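Local coordinates for protein D-mannose isomerase (Marinomonas mediterranea, PDB 5X32) that catalyses the reversible isomerisation of D-mannose to D-fructose and, less efficiently, acts on D-lyxose, at residues D188-N192 against P193-D197; K326-D330 against E331-K335. All coordinates share one frame; numbering follows the deposited sequence.

Contact 1. Residues D188-N192 against P193-D197; sequences DATQN and PKYLD
P193 follows directly on N192, the N-cap residue at which the chain, having left helix 173-190, turns into helix 193-212 in an alpha-alpha hairpin. Having no N-H, the proline asks for no acceptor in the first turn; its carbonyl O already receives the helical bond from D197 N. K194 comes next and supplies the capping bond: its N donates to N192 OD1 over 3.1 Å, fairly straight at 157° but from above the amide plane. N192 carries CG anti to its own N (chi1 180°), which swings the amide forward alongside K194, the two side chains pointing the same way. The backbone of Y195 adds a second link, its N bonding to N192 O at 3.0 Å. The buried Y195 ring lies against the capping amide, with N192 ND2 over one face, 3.7 Å from Y195 CE2, and the planes of amide and ring 49° apart. Elsewhere the ring meets Y141 edge-to-face and packs on I137 of helix 133-147. T190 crosses it nearly at right angles, and its hydroxyl, bonded to A186 O, also closes an ST turn by accepting from N192 N at 3.2 Å. That same OG1 lies in the plane of the ring, at its edge, 3.5 Å from Y195 CD2.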
loop_
_atom_site.group_PDB
_atom_site.type_symbol
_atom_site.label_atom_id
_atom_site.label_comp_id
_atom_site.label_asym_id
_atom_site.label_seq_id
_atom_site.Cartn_x
_atom_site.Cartn_y
_atom_site.Cartn_z
ATOM N N ASP A 188 8.146 4.168 -13.707
ATOM C CA ASP A 188 9.059 3.064 -13.990
ATOM C C ASP A 188 8.600 2.270 -15.215
ATOM O O ASP A 188 9.409 1.867 -16.058
ATOM C CB ASP A 188 9.172 2.117 -12.792
ATOM C CG ASP A 188 9.981 2.692 -11.640
ATOM O OD1 ASP A 188 10.609 3.774 -11.771
ATOM O OD2 ASP A 188 10.004 2.020 -10.588
ATOM N N ALA A 189 7.291 2.060 -15.313
ATOM C CA ALA A 189 6.745 1.240 -16.373
ATOM C C ALA A 189 6.764 1.930 -17.733
ATOM O O ALA A 189 6.874 1.260 -18.773
ATOM C CB ALA A 189 5.320 0.820 -16.025
ATOM N N THR A 190 6.646 3.259 -17.731
ATOM C CA THR A 190 6.439 4.008 -18.970
ATOM C C THR A 190 7.544 5.001 -19.255
ATOM O O THR A 190 7.714 5.434 -20.391
ATOM C CB THR A 190 5.118 4.819 -18.946
ATOM O OG1 THR A 190 5.185 5.842 -17.938
ATOM C CG2 THR A 190 3.920 3.917 -18.712
ATOM N N GLN A 191 8.267 5.383 -18.211
ATOM C CA GLN A 191 9.302 6.416 -18.301
ATOM C C GLN A 191 8.745 7.802 -18.643
ATOM O O GLN A 191 9.508 8.750 -18.793
ATOM C CB GLN A 191 10.386 6.003 -19.305
ATOM C CG GLN A 191 11.254 4.867 -18.791
ATOM C CD GLN A 191 12.003 5.267 -17.528
ATOM O OE1 GLN A 191 12.589 6.351 -17.459
ATOM N NE2 GLN A 191 11.963 4.407 -16.513
ATOM N N ASN A 192 7.424 7.918 -18.779
ATOM C CA ASN A 192 6.784 9.222 -18.983
ATOM C C ASN A 192 6.975 10.130 -17.760
ATOM O O ASN A 192 6.264 10.004 -16.766
ATOM C CB ASN A 192 5.294 9.017 -19.300
ATOM C CG ASN A 192 4.540 10.326 -19.517
ATOM O OD1 ASN A 192 5.091 11.432 -19.401
ATOM N ND2 ASN A 192 3.257 10.198 -19.836
ATOM N N PRO A 193 7.891 11.099 -17.865
ATOM C CA PRO A 193 8.331 11.964 -16.757
ATOM C C PRO A 193 7.231 12.834 -16.140
ATOM O O PRO A 193 7.430 13.453 -15.084
ATOM C CB PRO A 193 9.407 12.833 -17.408
ATOM C CG PRO A 193 9.033 12.889 -18.833
ATOM C CD PRO A 193 8.422 11.552 -19.159
ATOM N N LYS A 194 6.084 12.863 -16.805
ATOM C CA LYS A 194 4.884 13.544 -16.332
ATOM C C LYS A 194 4.507 12.985 -14.959
ATOM O O LYS A 194 4.213 13.711 -13.987
ATOM C CB LYS A 194 3.754 13.320 -17.347
ATOM C CG LYS A 194 2.390 13.915 -17.039
ATOM C CD LYS A 194 1.403 13.395 -18.084
ATOM C CE LYS A 194 0.668 14.512 -18.800
ATOM N NZ LYS A 194 -0.017 13.999 -20.024
ATOM N N TYR A 195 4.500 11.663 -14.916
ATOM C CA TYR A 195 4.089 10.933 -13.749
ATOM C C TYR A 195 5.035 11.137 -12.578
ATOM O O TYR A 195 4.596 11.412 -11.457
ATOM C CB TYR A 195 3.989 9.461 -14.102
ATOM C CG TYR A 195 2.978 9.152 -15.182
ATOM C CD1 TYR A 195 1.749 9.800 -15.214
ATOM C CD2 TYR A 195 3.246 8.199 -16.160
ATOM C CE1 TYR A 195 0.817 9.506 -16.184
ATOM C CE2 TYR A 195 2.321 7.899 -17.131
ATOM C CZ TYR A 195 1.105 8.552 -17.141
ATOM O OH TYR A 195 0.170 8.247 -18.107
ATOM N N LEU A 196 6.333 11.031 -12.844
ATOM C CA LEU A 196 7.331 11.257 -11.810
ATOM C C LEU A 196 7.195 12.672 -11.277
ATOM O O LEU A 196 7.342 12.896 -10.069
ATOM C CB LEU A 196 8.743 10.991 -12.333
ATOM C CG LEU A 196 9.883 11.228 -11.342
ATOM C CD1 LEU A 196 9.649 10.469 -10.051
ATOM C CD2 LEU A 196 11.207 10.796 -11.955
ATOM N N ASP A 197 6.885 13.627 -12.154
ATOM C CA ASP A 197 6.756 15.007 -11.691
ATOM C C ASP A 197 5.543 15.164 -10.767
ATOM O O ASP A 197 5.598 15.864 -9.733
ATOM C CB ASP A 197 6.657 15.962 -12.876
ATOM C CG ASP A 197 7.980 16.105 -13.620
ATOM O OD1 ASP A 197 9.033 15.742 -13.044
ATOM O OD2 ASP A 197 7.963 16.543 -14.796
#

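Contact 2. Residues K326-D330 against E331-K335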
loop_
_atom_site.group_PDB
_atom_site.type_symbol
_atom_site.label_atom_id
_atom_site.label_comp_id
_atom_site.label_asym_id
_atom_site.label_seq_id
_atom_site.Cartn_x
_atom_site.Cartn_y
_atom_site.Cartn_z
ATOM N N LYS A 326 20.256 1.687 3.978
ATOM C CA LYS A 326 21.087 1.786 2.777
ATOM C C LYS A 326 21.530 3.231 2.546
ATOM O O LYS A 326 22.663 3.482 2.138
ATOM C CB LYS A 326 20.374 1.256 1.534
ATOM C CG LYS A 326 19.915 -0.177 1.642
ATOM C CD LYS A 326 21.090 -1.120 1.870
ATOM C CE LYS A 326 21.977 -1.257 0.647
ATOM N NZ LYS A 326 23.125 -2.166 0.948
ATOM N N ALA A 327 20.631 4.170 2.816
ATOM C CA ALA A 327 20.879 5.588 2.578
ATOM C C ALA A 327 21.899 6.200 3.531
ATOM O O ALA A 327 22.657 7.080 3.150
ATOM C CB ALA A 327 19.580 6.352 2.689
ATOM N N THR A 328 21.962 5.693 4.753
ATOM C CA THR A 328 22.734 6.378 5.775
ATOM C C THR A 328 23.880 5.542 6.317
ATOM O O THR A 328 24.864 6.094 6.817
ATOM C CB THR A 328 21.830 6.780 6.949
ATOM O OG1 THR A 328 21.304 5.592 7.561
ATOM C CG2 THR A 328 20.670 7.634 6.455
ATOM N N LYS A 329 23.736 4.218 6.207
ATOM C CA LYS A 329 24.647 3.228 6.792
ATOM C C LYS A 329 24.654 3.339 8.305
ATOM O O LYS A 329 25.476 2.742 8.984
ATOM C CB LYS A 329 26.056 3.352 6.227
ATOM C CG LYS A 329 26.110 3.229 4.711
ATOM C CD LYS A 329 25.673 1.841 4.207
ATOM C CE LYS A 329 25.753 1.748 2.673
ATOM N NZ LYS A 329 25.550 0.365 2.151
ATOM N N ASP A 330 23.718 4.104 8.830
ATOM C CA ASP A 330 23.493 4.122 10.256
ATOM C C ASP A 330 23.002 2.730 10.665
ATOM O O ASP A 330 21.940 2.298 10.211
ATOM C CB ASP A 330 22.481 5.217 10.617
ATOM C CG ASP A 330 22.256 5.337 12.111
ATOM O OD1 ASP A 330 22.717 4.457 12.874
ATOM O OD2 ASP A 330 21.574 6.304 12.526
ATOM N N GLU A 331 23.733 2.059 11.557
ATOM C CA GLU A 331 23.388 0.686 11.951
ATOM C C GLU A 331 22.161 0.632 12.843
ATOM O O GLU A 331 21.596 -0.442 13.084
ATOM C CB GLU A 331 24.555 0.011 12.658
ATOM C CG GLU A 331 25.646 -0.406 11.706
ATOM C CD GLU A 331 25.339 -1.725 11.048
ATOM O OE1 GLU A 331 24.680 -2.564 11.704
ATOM O OE2 GLU A 331 25.728 -1.912 9.870
ATOM N N THR A 332 21.731 1.798 13.298
ATOM C CA THR A 332 20.471 1.914 14.012
ATOM C C THR A 332 19.314 1.360 13.179
ATOM O O THR A 332 18.481 0.586 13.677
ATOM C CB THR A 332 20.186 3.378 14.355
ATOM O OG1 THR A 332 21.203 3.841 15.245
ATOM C CG2 THR A 332 18.829 3.526 15.014
ATOM N N TYR A 333 19.267 1.749 11.907
ATOM C CA TYR A 333 18.148 1.360 11.074
ATOM C C TYR A 333 18.235 -0.130 10.765
ATOM O O TYR A 333 17.222 -0.816 10.764
ATOM C CB TYR A 333 18.113 2.196 9.791
ATOM C CG TYR A 333 17.895 3.652 10.092
ATOM C CD1 TYR A 333 16.763 4.061 10.782
ATOM C CD2 TYR A 333 18.841 4.622 9.740
ATOM C CE1 TYR A 333 16.556 5.387 11.084
ATOM C CE2 TYR A 333 18.639 5.959 10.041
ATOM C CZ TYR A 333 17.491 6.332 10.714
ATOM O OH TYR A 333 17.248 7.644 11.044
ATOM N N TYR A 334 19.441 -0.649 10.570
ATOM C CA TYR A 334 19.583 -2.083 10.374
ATOM C C TYR A 334 19.009 -2.816 11.580
ATOM O O TYR A 334 18.180 -3.724 11.429
ATOM C CB TYR A 334 21.049 -2.460 10.165
ATOM C CG TYR A 334 21.289 -3.942 10.003
ATOM C CD1 TYR A 334 20.994 -4.597 8.814
ATOM C CD2 TYR A 334 21.783 -4.698 11.065
ATOM C CE1 TYR A 334 21.213 -5.971 8.679
ATOM C CE2 TYR A 334 21.998 -6.058 10.944
ATOM C CZ TYR A 334 21.709 -6.695 9.753
ATOM O OH TYR A 334 21.925 -8.051 9.638
ATOM N N LYS A 335 19.421 -2.397 12.776
ATOM C CA LYS A 335 18.940 -3.034 13.997
ATOM C C LYS A 335 17.424 -2.970 14.112
ATOM O O LYS A 335 16.787 -3.917 14.600
ATOM C CB LYS A 335 19.584 -2.418 15.221
ATOM C CG LYS A 335 20.880 -3.108 15.579
ATOM C CD LYS A 335 21.500 -2.576 16.860
ATOM C CE LYS A 335 22.297 -1.351 16.545
ATOM N NZ LYS A 335 23.241 -1.736 15.460
#
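D330 and T332 make the closely knit part of this turn. One carboxylate oxygen does the work: D330 OD1 receives both T332 N and T332 OG1, each at 2.9 Å, and both donors come to it from the same face of the carboxylate plane. The hydroxyl arrives on the syn side, 27° out of that plane, whereas the backbone N-H stands well above it. The aspartate reaches this place because its CG is anti to the backbone N (chi1 -177°), which brings the carboxylate up to T332 at the start of the next helix. This bond to T332 N makes D330 the N-cap of helix 331-347, where helix 311-328 gives way to it. An alanine in place of D330 would probably leave T332 N and the T332 hydroxyl without this shared acceptor and the start of the helix uncapped. Inward of the cap lies Y333, whose buried ring has T328 OG1 at its edge, 3.4 Å from Y333 CD2, and whose phenol bonds to D280. T328 OG1 spans an ST turn to D330 N at 3.1 Å, besides its bond to L324 O, and the threonine packs on L272 and K276 of helix 271-286. The solvent side is looser. There E331 points away overall, though its CB stays close to D330, and E331 OE2 is hydrogen-bonded to Y325 OH. K335 curls back so that NZ bonds to E331 O at 3.2 Å, approaching from above the carbonyl plane, while K335 N meets the same oxygen from the opposite face, 2.9 Å away.

In the fold
Contacts 1 and 2 show one solution used twice in a single chain: a threonine ST turn, a capping Asn or Asp two residues on, and a tyrosine three residues beyond the cap. They are separate examples, with centres about 29 Å apart and nearest atoms about 16 Å apart. Both join successive helices of the (alpha/alpha)-barrel fold characteristic of the N-acylglucosamine 2-epimerase family, their centres about 19 Å and 23 Å from the centre of the chain. Neither belongs to the catalytic site, placed by similarity at H251 and H380. D188, in the first segment of contact 1, forms a salt bridge with R265, at the far end of helix 249-265 from H251.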